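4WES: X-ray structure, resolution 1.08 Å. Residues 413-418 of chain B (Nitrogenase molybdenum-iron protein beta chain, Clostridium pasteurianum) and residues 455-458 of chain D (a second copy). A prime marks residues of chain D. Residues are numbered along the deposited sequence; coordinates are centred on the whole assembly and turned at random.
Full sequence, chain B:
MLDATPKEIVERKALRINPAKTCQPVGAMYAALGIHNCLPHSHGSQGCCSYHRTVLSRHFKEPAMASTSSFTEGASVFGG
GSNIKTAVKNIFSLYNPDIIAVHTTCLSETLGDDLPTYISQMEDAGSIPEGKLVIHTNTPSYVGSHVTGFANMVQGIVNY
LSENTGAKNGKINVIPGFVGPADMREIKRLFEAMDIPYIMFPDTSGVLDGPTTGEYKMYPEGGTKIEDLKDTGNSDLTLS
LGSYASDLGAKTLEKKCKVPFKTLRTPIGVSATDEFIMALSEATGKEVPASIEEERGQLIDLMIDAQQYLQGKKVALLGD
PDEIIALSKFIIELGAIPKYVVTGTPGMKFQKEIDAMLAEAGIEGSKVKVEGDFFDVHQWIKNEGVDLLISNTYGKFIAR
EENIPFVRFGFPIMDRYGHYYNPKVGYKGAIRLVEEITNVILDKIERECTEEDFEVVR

Chain B (413-418) IMDRYG
Chain D (455-458) EVVR

Two irregular segments meet with the C-terminal residue Arg458′ over Asp415, their CA atoms 4.2 Å apart; 318 Å² is buried in total. The backbone anchor is Arg458′ N donating to Met414 O (3.2 Å, N-H...O 163°, nearly linear). Met414 O also receives a CA-H...O contact from Val457′ CA (3.6 Å, 137° at H). Arg458′ O also lies 3.2 Å from Met414 O, but both are acceptors, so no bond joins them.

Met414 (-120/9) points its CA-CB bond toward chain D. Its m, t, m side chain runs extended about chi2 and then turns at chi3, bringing CE to 3.7 Å from Val456′ CG1 (Val456′ is t), while nearer the backbone CB lies 4.1 Å from Val457′ CG2. Val457′, also t, sets CG1 3.3 Å from Met414 O.

Tyr417 leaves its backbone sideways, but chi1 -69° (m) directs the ring so that its end reaches the terminal carboxylate: OH donates to Arg458′ OXT at 2.6 Å, a short bond. Chi2 -94° sets the tilt of the ring plane, with OXT near that plane at the edge.

Asp415 (p) packs CB 3.3 Å from Val456′ O. Arg416 starts away from chain D; m, m, t with chi4 -86° folds it back so that NH1 donates to Asp415 O (2.8 Å, 167°). Arg458′ (m, m, t, chi4 177°) packs CB 3.6 Å from Asp415 O, but its end leads away, NE bonding elsewhere in the structure. Gly418, at 98/-4, calls for glycine by itself: a CB would jam against Tyr417 O, with nothing of the chain D stretch nearby.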

# COMPACT_ATOMS: atom_id res chain seq x y z
N ILE B 413 3.59 -1.48 15.37
CA ILE B 413 3.65 -0.80 14.08
C ILE B 413 3.49 0.67 14.41
O ILE B 413 2.39 1.10 14.80
CB ILE B 413 2.56 -1.29 13.11
CG1 ILE B 413 2.67 -2.80 12.86
CG2 ILE B 413 2.65 -0.50 11.83
CD1 ILE B 413 1.45 -3.35 12.13
N MET B 414 4.58 1.43 14.28
CA MET B 414 4.66 2.78 14.85
C MET B 414 4.89 3.84 13.78
O MET B 414 5.11 5.00 14.15
CB MET B 414 5.78 2.87 15.89
CG MET B 414 5.57 1.89 17.03
SD MET B 414 6.80 1.97 18.32
CE MET B 414 8.24 1.30 17.49
N ASP B 415 4.80 3.47 12.51
CA ASP B 415 5.25 4.35 11.46
C ASP B 415 4.25 4.52 10.33
O ASP B 415 4.62 5.07 9.30
CB ASP B 415 6.63 3.93 10.92
CG ASP B 415 6.71 2.49 10.43
OD1 ASP B 415 5.80 1.67 10.74
OD2 ASP B 415 7.69 2.21 9.70
N ARG B 416 3.00 4.11 10.54
CA ARG B 416 1.98 4.31 9.50
C ARG B 416 0.66 4.70 10.18
O ARG B 416 0.45 4.45 11.38
CB ARG B 416 1.80 3.11 8.62
CG ARG B 416 3.00 2.77 7.72
CD ARG B 416 3.25 3.85 6.66
NE ARG B 416 4.30 3.53 5.70
CZ ARG B 416 5.59 3.77 5.90
NH1 ARG B 416 6.06 4.26 7.02
NH2 ARG B 416 6.47 3.51 4.94
N TYR B 417 -0.23 5.27 9.40
CA TYR B 417 -1.48 5.83 9.93
C TYR B 417 -2.66 5.07 9.38
O TYR B 417 -2.87 4.97 8.18
CB TYR B 417 -1.60 7.30 9.56
CG TYR B 417 -0.58 8.09 10.33
CD1 TYR B 417 -0.89 8.69 11.51
CD2 TYR B 417 0.75 8.23 9.89
CE1 TYR B 417 0.00 9.37 12.28
CE2 TYR B 417 1.68 8.88 10.66
CZ TYR B 417 1.33 9.47 11.85
OH TYR B 417 2.21 10.16 12.64
N GLY B 418 -3.50 4.56 10.29
CA GLY B 418 -4.73 3.88 9.93
C GLY B 418 -4.67 2.37 9.90
O GLY B 418 -5.72 1.71 9.71
N GLU D 455 14.14 6.80 10.19
CA GLU D 455 13.37 6.94 11.42
C GLU D 455 12.72 5.62 11.79
O GLU D 455 12.23 4.92 10.91
CB GLU D 455 12.23 7.95 11.20
CG GLU D 455 12.64 9.33 10.79
CD GLU D 455 13.37 10.15 11.84
OE1 GLU D 455 13.37 9.76 13.03
OE2 GLU D 455 13.94 11.19 11.47
N VAL D 456 12.58 5.37 13.10
CA VAL D 456 11.67 4.32 13.54
C VAL D 456 10.20 4.79 13.47
O VAL D 456 9.46 4.34 12.62
CB VAL D 456 12.04 3.79 14.96
CG1 VAL D 456 10.98 2.83 15.47
CG2 VAL D 456 13.38 3.10 14.93
N VAL D 457 9.84 5.72 14.35
CA VAL D 457 8.45 6.22 14.43
C VAL D 457 8.22 7.27 13.35
O VAL D 457 9.12 8.06 13.01
CB VAL D 457 8.18 6.77 15.84
CG1 VAL D 457 6.74 7.24 15.99
CG2 VAL D 457 8.48 5.73 16.89
N ARG D 458 7.00 7.27 12.81
CA ARG D 458 6.55 8.33 11.91
C ARG D 458 5.14 8.75 12.34
O ARG D 458 4.49 8.00 13.07
CB ARG D 458 6.49 7.90 10.45
CG ARG D 458 7.84 7.56 9.83
CD ARG D 458 8.61 8.80 9.41
NE ARG D 458 9.78 8.41 8.65
CZ ARG D 458 10.61 9.28 8.09
NH1 ARG D 458 10.41 10.57 8.24
NH2 ARG D 458 11.71 8.85 7.45
OXT ARG D 458 4.69 9.84 11.90